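Local coordinates for SusD homolog (PDB 3FDH), which probably binds glycans at the cell surface of a gut Bacteroides, as a lipoprotein of the SusD/RagB family, at residues M147-Q155 and A473-Y481; S458-Y466 and Y481-V492. One frame throughout, in Å; residues are numbered along the deposited sequence.

Interaction 1. Residues M147-Q155 and A473-Y481; sequences MTPKMDTQQ and ANPEVKAAY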
loop_
_atom_site.group_PDB
_atom_site.type_symbol
_atom_site.label_atom_id
_atom_site.label_comp_id
_atom_site.label_asym_id
_atom_site.label_seq_id
_atom_site.Cartn_x
_atom_site.Cartn_y
_atom_site.Cartn_z
HETATM N N MSE A 147 31.213 -2.856 5.016
HETATM C CA MSE A 147 31.825 -1.538 5.219
HETATM C C MSE A 147 30.727 -0.518 5.102
HETATM O O MSE A 147 29.859 -0.383 5.967
HETATM C CB MSE A 147 32.856 -1.250 4.120
ATOM N N THR A 148 30.830 0.225 4.009
ATOM C CA THR A 148 29.777 1.135 3.565
ATOM C C THR A 148 29.200 0.375 2.378
ATOM O O THR A 148 29.848 0.260 1.337
ATOM C CB THR A 148 30.303 2.500 3.149
ATOM O OG1 THR A 148 31.447 2.330 2.308
ATOM C CG2 THR A 148 30.715 3.292 4.379
ATOM N N PRO A 149 28.015 -0.219 2.552
ATOM C CA PRO A 149 27.397 -1.025 1.504
ATOM C C PRO A 149 27.222 -0.324 0.193
ATOM O O PRO A 149 26.911 0.874 0.135
ATOM C CB PRO A 149 26.030 -1.363 2.087
ATOM C CG PRO A 149 26.244 -1.380 3.522
ATOM C CD PRO A 149 27.280 -0.331 3.818
ATOM N N LYS A 150 27.436 -1.091 -0.859
ATOM C CA LYS A 150 27.258 -0.573 -2.200
ATOM C C LYS A 150 25.788 -0.469 -2.457
ATOM O O LYS A 150 24.966 -1.132 -1.831
ATOM C CB LYS A 150 27.872 -1.478 -3.282
ATOM C CG LYS A 150 27.128 -2.784 -3.534
ATOM C CD LYS A 150 27.803 -3.599 -4.633
ATOM C CE LYS A 150 26.980 -4.805 -5.087
ATOM N NZ LYS A 150 25.727 -4.434 -5.848
HETATM N N MSE A 151 25.471 0.388 -3.408
HETATM C CA MSE A 151 24.122 0.463 -3.880
HETATM C C MSE A 151 23.916 -0.630 -4.936
HETATM O O MSE A 151 24.752 -0.880 -5.785
HETATM C CB MSE A 151 23.796 1.863 -4.381
HETATM C CG MSE A 151 23.587 2.916 -3.238
HETATM SE SE MSE A 151 23.458 4.527 -4.148
HETATM C CE MSE A 151 21.560 4.391 -4.591
ATOM N N ASP A 152 22.827 -1.355 -4.774
ATOM C CA ASP A 152 22.400 -2.380 -5.732
ATOM C C ASP A 152 21.462 -1.660 -6.675
ATOM O O ASP A 152 20.792 -0.692 -6.287
ATOM C CB ASP A 152 21.543 -3.481 -5.075
ATOM C CG ASP A 152 22.337 -4.434 -4.198
ATOM O OD1 ASP A 152 23.572 -4.279 -4.065
ATOM O OD2 ASP A 152 21.686 -5.335 -3.631
ATOM N N THR A 153 21.391 -2.138 -7.906
ATOM C CA THR A 153 20.432 -1.585 -8.852
ATOM C C THR A 153 19.095 -2.113 -8.430
ATOM O O THR A 153 19.008 -3.144 -7.765
ATOM C CB THR A 153 20.663 -2.025 -10.299
ATOM O OG1 THR A 153 20.476 -3.449 -10.407
ATOM C CG2 THR A 153 22.050 -1.590 -10.783
ATOM N N GLN A 154 18.052 -1.406 -8.834
ATOM C CA GLN A 154 16.696 -1.813 -8.479
ATOM C C GLN A 154 16.432 -3.191 -9.062
ATOM O O GLN A 154 15.721 -4.029 -8.475
ATOM C CB GLN A 154 15.661 -0.817 -9.009
ATOM C CG GLN A 154 14.295 -0.969 -8.380
ATOM C CD GLN A 154 13.234 -0.323 -9.164
ATOM O OE1 GLN A 154 13.152 -0.507 -10.385
ATOM N NE2 GLN A 154 12.354 0.426 -8.470
ATOM N N GLN A 155 17.031 -3.437 -10.217
ATOM C CA GLN A 155 16.856 -4.730 -10.875
ATOM C C GLN A 155 17.496 -5.831 -10.012
ATOM O O GLN A 155 16.915 -6.891 -9.818
ATOM C CB GLN A 155 17.401 -4.733 -12.298
ATOM C CG GLN A 155 17.160 -6.042 -13.035
ATOM C CD GLN A 155 17.804 -6.045 -14.433
ATOM O OE1 GLN A 155 18.647 -5.193 -14.754
ATOM N NE2 GLN A 155 17.414 -7.009 -15.258
ATOM N N ALA A 473 26.254 8.750 6.135
ATOM C CA ALA A 473 27.153 7.603 6.345
ATOM C C ALA A 473 27.667 6.934 5.081
ATOM O O ALA A 473 28.678 6.230 5.123
ATOM C CB ALA A 473 26.432 6.555 7.205
ATOM N N ASN A 474 26.972 7.151 3.962
ATOM C CA ASN A 474 27.301 6.444 2.710
ATOM C C ASN A 474 27.557 7.384 1.523
ATOM O O ASN A 474 26.631 7.933 0.954
ATOM C CB ASN A 474 26.163 5.457 2.395
ATOM C CG ASN A 474 26.543 4.421 1.342
ATOM O OD1 ASN A 474 27.117 4.747 0.304
ATOM N ND2 ASN A 474 26.198 3.166 1.603
ATOM N N PRO A 475 28.835 7.569 1.138
ATOM C CA PRO A 475 29.139 8.508 0.064
ATOM C C PRO A 475 28.435 8.221 -1.246
ATOM O O PRO A 475 28.196 9.133 -2.045
ATOM C CB PRO A 475 30.649 8.370 -0.115
ATOM C CG PRO A 475 31.150 7.818 1.178
ATOM C CD PRO A 475 30.046 6.960 1.717
ATOM N N GLU A 476 28.070 6.959 -1.426
ATOM C CA GLU A 476 27.436 6.518 -2.668
ATOM C C GLU A 476 25.992 6.979 -2.674
ATOM O O GLU A 476 25.462 7.477 -3.673
ATOM C CB GLU A 476 27.512 5.000 -2.785
ATOM C CG GLU A 476 27.160 4.473 -4.154
ATOM C CD GLU A 476 27.623 3.033 -4.361
ATOM O OE1 GLU A 476 28.454 2.537 -3.557
ATOM O OE2 GLU A 476 27.207 2.429 -5.360
ATOM N N VAL A 477 25.395 6.872 -1.503
ATOM C CA VAL A 477 24.002 7.260 -1.331
ATOM C C VAL A 477 23.957 8.788 -1.336
ATOM O O VAL A 477 23.037 9.404 -1.865
ATOM C CB VAL A 477 23.399 6.671 -0.051
ATOM C CG1 VAL A 477 21.946 7.146 0.120
ATOM C CG2 VAL A 477 23.423 5.141 -0.097
ATOM N N LYS A 478 24.975 9.395 -0.752
ATOM C CA LYS A 478 25.039 10.858 -0.718
ATOM C C LYS A 478 25.100 11.371 -2.146
ATOM O O LYS A 478 24.383 12.293 -2.535
ATOM C CB LYS A 478 26.269 11.363 0.041
ATOM C CG LYS A 478 26.351 12.889 0.105
ATOM C CD LYS A 478 27.651 13.358 0.759
ATOM C CE LYS A 478 27.582 14.853 1.080
ATOM N NZ LYS A 478 28.908 15.455 1.456
ATOM N N ALA A 479 25.935 10.729 -2.946
ATOM C CA ALA A 479 26.106 11.155 -4.329
ATOM C C ALA A 479 24.796 10.993 -5.104
ATOM O O ALA A 479 24.431 11.873 -5.882
ATOM C CB ALA A 479 27.249 10.377 -5.010
ATOM N N ALA A 480 24.073 9.902 -4.858
ATOM C CA ALA A 480 22.827 9.617 -5.566
ATOM C C ALA A 480 21.691 10.565 -5.164
ATOM O O ALA A 480 20.817 10.890 -5.970
ATOM C CB ALA A 480 22.374 8.178 -5.344
ATOM N N TYR A 481 21.738 11.022 -3.914
ATOM C CA TYR A 481 20.681 11.905 -3.385
ATOM C C TYR A 481 20.836 13.314 -3.965
ATOM O O TYR A 481 19.861 14.035 -4.228
ATOM C CB TYR A 481 20.688 11.952 -1.835
ATOM C CG TYR A 481 19.787 13.055 -1.341
ATOM C CD1 TYR A 481 18.406 12.926 -1.389
ATOM C CD2 TYR A 481 20.303 14.227 -0.864
ATOM C CE1 TYR A 481 17.596 13.964 -0.978
ATOM C CE2 TYR A 481 19.511 15.242 -0.433
ATOM C CZ TYR A 481 18.160 15.127 -0.506
ATOM O OH TYR A 481 17.391 16.184 -0.113
HETATM O O HOH W 1 27.046 0.160 -6.608
#
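Met-151, present as selenomethionine, lies along the first turns of helix 475-481, its side chain sliding past that of Glu-476 in the opposite direction. Its CB starts 3.6 Å from Glu-476 OE2. CG, which chi1 of -75° sets beside the backbone N, comes 3.9 Å from Val-477 CG2, and SE rides 3.7 Å from the aliphatic Glu-476 CG. The bend at chi3 (83°) then delivers CE to Ala-480 CB at 3.9 Å. A long, flexible, unbranched chain suits a path that touches three residues on one side of a helix, and the short alanine side chain lets its end come close. Polar bonds flank it. Asn-474 ND2 gives Pro-149 O a bond of 2.8 Å that lies in both the carbonyl plane and the amide plane. The same amide turns OD1 back to the helix start, accepting from Glu-476 N in the carbonyl plane and from Val-477 N above it, so asparagine serves as N-cap and cross-link at once. Glu-476, its chain extended, takes a weak bond from Met-151 N at OE2, and a water joins OE2 to Met-151 O. Pro-131 of the neighbouring strand 130-131 also packs on Pro-149, Met-151 and Val-477. Asparagine and glutamate thus bind backbone groups of 149-151, so the polar grip rests on main-chain atoms, while the selenomethionine adds apolar contact.

Interaction 2. Residues S458-Y466 and Y481-V492; sequences SKFPLRYPY and YGNGDYVYSEPV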
loop_
_atom_site.group_PDB
_atom_site.type_symbol
_atom_site.label_atom_id
_atom_site.label_comp_id
_atom_site.label_asym_id
_atom_site.label_seq_id
_atom_site.Cartn_x
_atom_site.Cartn_y
_atom_site.Cartn_z
ATOM N N SER A 458 5.697 20.229 -12.486
ATOM C CA SER A 458 7.125 19.994 -12.328
ATOM C C SER A 458 7.510 19.311 -11.018
ATOM O O SER A 458 8.668 18.943 -10.840
ATOM C CB SER A 458 7.872 21.308 -12.388
ATOM O OG SER A 458 7.496 22.129 -11.288
ATOM N N LYS A 459 6.548 19.092 -10.131
ATOM C CA LYS A 459 6.840 18.507 -8.829
ATOM C C LYS A 459 6.043 17.296 -8.393
ATOM O O LYS A 459 5.681 17.162 -7.227
ATOM C CB LYS A 459 6.786 19.564 -7.730
ATOM C CG LYS A 459 8.029 20.446 -7.808
ATOM C CD LYS A 459 7.974 21.503 -6.787
ATOM C CE LYS A 459 9.308 22.066 -6.601
ATOM N NZ LYS A 459 9.173 23.094 -5.540
ATOM N N PHE A 460 5.778 16.409 -9.345
ATOM C CA PHE A 460 5.198 15.125 -9.005
ATOM C C PHE A 460 6.331 14.191 -8.601
ATOM O O PHE A 460 7.228 13.935 -9.398
ATOM C CB PHE A 460 4.456 14.478 -10.163
ATOM C CG PHE A 460 3.915 13.158 -9.780
ATOM C CD1 PHE A 460 2.827 13.077 -8.929
ATOM C CD2 PHE A 460 4.549 11.994 -10.173
ATOM C CE1 PHE A 460 2.362 11.861 -8.478
ATOM C CE2 PHE A 460 4.067 10.787 -9.775
ATOM C CZ PHE A 460 2.973 10.707 -8.908
ATOM N N PRO A 461 6.332 13.694 -7.351
ATOM C CA PRO A 461 7.448 12.850 -6.978
ATOM C C PRO A 461 7.424 11.456 -7.562
ATOM O O PRO A 461 6.509 10.669 -7.328
ATOM C CB PRO A 461 7.344 12.767 -5.458
ATOM C CG PRO A 461 5.901 13.024 -5.158
ATOM C CD PRO A 461 5.292 13.747 -6.314
ATOM N N LEU A 462 8.493 11.158 -8.286
ATOM C CA LEU A 462 8.615 9.863 -8.988
ATOM C C LEU A 462 9.160 8.794 -8.071
ATOM O O LEU A 462 9.206 7.611 -8.413
ATOM C CB LEU A 462 9.562 10.000 -10.172
ATOM C CG LEU A 462 9.174 11.056 -11.192
ATOM C CD1 LEU A 462 10.222 11.176 -12.281
ATOM C CD2 LEU A 462 7.926 10.681 -11.828
ATOM N N ARG A 463 9.577 9.258 -6.903
ATOM C CA ARG A 463 10.197 8.400 -5.884
ATOM C C ARG A 463 10.327 9.160 -4.589
ATOM O O ARG A 463 10.054 10.366 -4.562
ATOM C CB ARG A 463 11.610 7.997 -6.351
ATOM C CG ARG A 463 12.573 9.143 -6.532
ATOM C CD ARG A 463 13.607 8.802 -7.607
ATOM N NE ARG A 463 14.539 7.751 -7.205
ATOM C CZ ARG A 463 15.287 7.034 -8.029
ATOM N NH1 ARG A 463 15.200 7.191 -9.344
ATOM N NH2 ARG A 463 16.111 6.130 -7.516
ATOM N N TYR A 464 10.798 8.458 -3.550
ATOM C CA TYR A 464 11.056 9.058 -2.226
ATOM C C TYR A 464 12.553 9.330 -2.109
ATOM O O TYR A 464 13.364 8.515 -2.574
ATOM C CB TYR A 464 10.669 8.156 -1.078
ATOM C CG TYR A 464 9.151 8.054 -0.922
ATOM C CD1 TYR A 464 8.343 8.432 -1.957
ATOM C CD2 TYR A 464 8.589 7.568 0.236
ATOM C CE1 TYR A 464 6.952 8.314 -1.832
ATOM C CE2 TYR A 464 7.257 7.462 0.355
ATOM C CZ TYR A 464 6.449 7.831 -0.652
ATOM O OH TYR A 464 5.080 7.667 -0.427
ATOM N N PRO A 465 12.928 10.430 -1.428
ATOM C CA PRO A 465 14.347 10.669 -1.260
ATOM C C PRO A 465 15.019 9.740 -0.238
ATOM O O PRO A 465 14.414 9.306 0.755
ATOM C CB PRO A 465 14.391 12.122 -0.743
ATOM C CG PRO A 465 13.068 12.318 -0.061
ATOM C CD PRO A 465 12.116 11.566 -0.928
ATOM N N TYR A 466 16.274 9.442 -0.504
ATOM C CA TYR A 466 17.081 8.606 0.404
ATOM C C TYR A 466 17.178 9.240 1.793
ATOM O O TYR A 466 17.213 10.480 1.958
ATOM C CB TYR A 466 18.502 8.388 -0.130
ATOM C CG TYR A 466 18.593 7.692 -1.486
ATOM C CD1 TYR A 466 18.281 6.346 -1.621
ATOM C CD2 TYR A 466 18.994 8.389 -2.623
ATOM C CE1 TYR A 466 18.343 5.705 -2.875
ATOM C CE2 TYR A 466 19.082 7.752 -3.877
ATOM C CZ TYR A 466 18.774 6.415 -3.987
ATOM O OH TYR A 466 18.849 5.803 -5.214
ATOM N N TYR A 481 21.738 11.022 -3.914
ATOM C CA TYR A 481 20.681 11.905 -3.385
ATOM C C TYR A 481 20.836 13.314 -3.965
ATOM O O TYR A 481 19.861 14.035 -4.228
ATOM C CB TYR A 481 20.688 11.952 -1.835
ATOM C CG TYR A 481 19.787 13.055 -1.341
ATOM C CD1 TYR A 481 18.406 12.926 -1.389
ATOM C CD2 TYR A 481 20.303 14.227 -0.864
ATOM C CE1 TYR A 481 17.596 13.964 -0.978
ATOM C CE2 TYR A 481 19.511 15.242 -0.433
ATOM C CZ TYR A 481 18.160 15.127 -0.506
ATOM O OH TYR A 481 17.391 16.184 -0.113
ATOM N N GLY A 482 22.082 13.699 -4.150
ATOM C CA GLY A 482 22.397 15.038 -4.658
ATOM C C GLY A 482 21.755 16.120 -3.796
ATOM O O GLY A 482 22.052 16.226 -2.628
ATOM N N ASN A 483 20.882 16.927 -4.387
ATOM C CA ASN A 483 20.196 18.019 -3.666
ATOM C C ASN A 483 18.738 17.692 -3.562
ATOM O O ASN A 483 17.920 18.496 -3.112
ATOM C CB ASN A 483 20.383 19.387 -4.335
ATOM C CG ASN A 483 19.763 19.465 -5.704
ATOM O OD1 ASN A 483 19.083 18.540 -6.142
ATOM N ND2 ASN A 483 19.981 20.576 -6.380
ATOM N N GLY A 484 18.450 16.476 -3.989
ATOM C CA GLY A 484 17.108 15.874 -3.920
ATOM C C GLY A 484 16.169 16.184 -5.082
ATOM O O GLY A 484 15.075 15.645 -5.156
ATOM N N ASP A 485 16.590 17.072 -5.978
ATOM C CA ASP A 485 15.700 17.465 -7.097
ATOM C C ASP A 485 15.391 16.273 -7.983
ATOM O O ASP A 485 14.383 16.214 -8.674
ATOM C CB ASP A 485 16.302 18.592 -7.937
ATOM C CG ASP A 485 16.309 19.921 -7.228
ATOM O OD1 ASP A 485 15.576 20.112 -6.233
ATOM O OD2 ASP A 485 17.064 20.798 -7.696
ATOM N N TYR A 486 16.269 15.293 -7.916
ATOM C CA TYR A 486 16.166 14.070 -8.764
ATOM C C TYR A 486 14.861 13.304 -8.510
ATOM O O TYR A 486 14.358 12.564 -9.353
ATOM C CB TYR A 486 17.409 13.158 -8.567
ATOM C CG TYR A 486 17.292 12.340 -7.301
ATOM C CD1 TYR A 486 17.451 12.917 -6.036
ATOM C CD2 TYR A 486 16.943 10.992 -7.369
ATOM C CE1 TYR A 486 17.281 12.150 -4.867
ATOM C CE2 TYR A 486 16.808 10.228 -6.216
ATOM C CZ TYR A 486 16.957 10.801 -4.972
ATOM O OH TYR A 486 16.763 10.012 -3.845
ATOM N N VAL A 487 14.248 13.549 -7.360
ATOM C CA VAL A 487 13.031 12.808 -7.018
ATOM C C VAL A 487 11.928 13.181 -8.012
ATOM O O VAL A 487 10.973 12.442 -8.213
ATOM C CB VAL A 487 12.558 13.032 -5.541
ATOM C CG1 VAL A 487 13.709 12.711 -4.529
ATOM C CG2 VAL A 487 12.041 14.403 -5.349
ATOM N N TYR A 488 12.104 14.306 -8.675
ATOM C CA TYR A 488 11.090 14.776 -9.600
ATOM C C TYR A 488 11.433 14.521 -11.052
ATOM O O TYR A 488 10.574 14.696 -11.917
ATOM C CB TYR A 488 10.860 16.279 -9.442
ATOM C CG TYR A 488 10.372 16.731 -8.080
ATOM C CD1 TYR A 488 9.166 16.312 -7.606
ATOM C CD2 TYR A 488 11.117 17.598 -7.300
ATOM C CE1 TYR A 488 8.688 16.742 -6.352
ATOM C CE2 TYR A 488 10.662 18.034 -6.064
ATOM C CZ TYR A 488 9.444 17.595 -5.593
ATOM O OH TYR A 488 8.966 18.044 -4.371
ATOM N N SER A 489 12.689 14.177 -11.325
ATOM C CA SER A 489 13.141 13.967 -12.699
ATOM C C SER A 489 13.641 12.551 -13.047
ATOM O O SER A 489 13.711 12.195 -14.194
ATOM C CB SER A 489 14.287 14.922 -13.000
ATOM O OG SER A 489 15.344 14.677 -12.106
ATOM N N GLU A 490 13.951 11.740 -12.050
ATOM C CA GLU A 490 14.542 10.435 -12.306
ATOM C C GLU A 490 13.609 9.319 -11.921
ATOM O O GLU A 490 13.529 8.963 -10.764
ATOM C CB GLU A 490 15.832 10.285 -11.504
ATOM C CG GLU A 490 16.979 11.214 -11.986
ATOM C CD GLU A 490 17.503 10.839 -13.337
ATOM O OE1 GLU A 490 17.153 9.760 -13.842
ATOM O OE2 GLU A 490 18.302 11.622 -13.917
ATOM N N PRO A 491 12.906 8.745 -12.900
ATOM C CA PRO A 491 11.989 7.652 -12.531
ATOM C C PRO A 491 12.776 6.450 -12.007
ATOM O O PRO A 491 13.947 6.311 -12.278
ATOM C CB PRO A 491 11.356 7.247 -13.862
ATOM C CG PRO A 491 11.635 8.318 -14.802
ATOM C CD PRO A 491 12.836 9.073 -14.330
ATOM N N VAL A 492 12.116 5.565 -11.287
ATOM C CA VAL A 492 12.783 4.315 -10.853
ATOM C C VAL A 492 12.929 3.401 -12.085
ATOM O O VAL A 492 12.297 3.625 -13.127
ATOM C CB VAL A 492 12.036 3.627 -9.663
ATOM C CG1 VAL A 492 11.970 4.653 -8.513
ATOM C CG2 VAL A 492 10.613 3.108 -10.032
HETATM O O HOH W 2 9.974 17.553 -13.215
HETATM O O HOH W 3 7.810 14.415 -11.949
HETATM O O HOH W 4 9.234 6.277 -10.935
HETATM O O HOH W 5 15.273 7.715 -4.211
#
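Arg-463 NH1 donates a nearly straight bond of 2.8 Å to Glu-490 O, which lies in the guanidinium plane although the donor stands well above the plane of that carbonyl. Chi1 of 62° sets CG between the backbone N and the carbonyl carbon, directing the chain over Val-487, and a bend at chi3 turns the guanidinium beside Tyr-486. Tyr-486 CE2 lies over one face, 3.5 Å from Arg-463 NE, and Val-492 CG1 sits over the other. NH2 is held from outside by the C-terminal carboxylate of Arg-499 and by Phe-127 O. NE donates to a water that donates a hydrogen bond to Tyr-464 O and accepts one from Tyr-486 OH. A leucine in place of Arg-463 would probably cost Glu-490 O and the Arg-499 carboxylate this cationic partner, and that water one of its donors. This is loop-against-loop packing at an edge of the helical SusD fold, where 458-466 runs mostly extended beside the chain that leaves helix 475-481. Leu-462 N bonds Val-487 O at 2.8 Å, while Leu-462 CD1 nestles 3.9 Å from Pro-491 CD. Gly-482, with positive phi, suits the type II' turn 481-484 that redirects the chain, and Asn-483 OD1 accepts from Asp-485 N in an Asx turn. Further along, the Tyr-488 ring is sandwiched: Lys-459 CG makes a CH-pi contact 3.9 Å from its centroid, and Val-487 CG2 sits over the opposite face. The rings of Tyr-466 and Tyr-486 are nearly parallel (12°) yet slid apart until they barely overlap; Tyr-466 OH bonds Asp-129 O. Pro-465, which has no N-H to satisfy, puts CB 3.7 Å from the edge of the Tyr-481 ring at CE1.

From the N terminus, the chain first passes 147-155, which pairs with strand 130-131 and leads into helix 154-171. More than three hundred residues, about half of them helical, follow before 473-481 returns to close the long loop of interaction 1. Segment 458-466 precedes that return, and its partner 481-492 follows it, so interaction 2 closes a short loop holding helices 468-473 and 475-481. The segments alternate, so the two contacts cross; they share Tyr-481. They also touch directly, with Ala-480 CB packed on Tyr-466 CE2 and Gln-154 NE2 near Val-492 CB. Together they tie the early strand and the start of helix 154-171 to the C-terminal helices and loops.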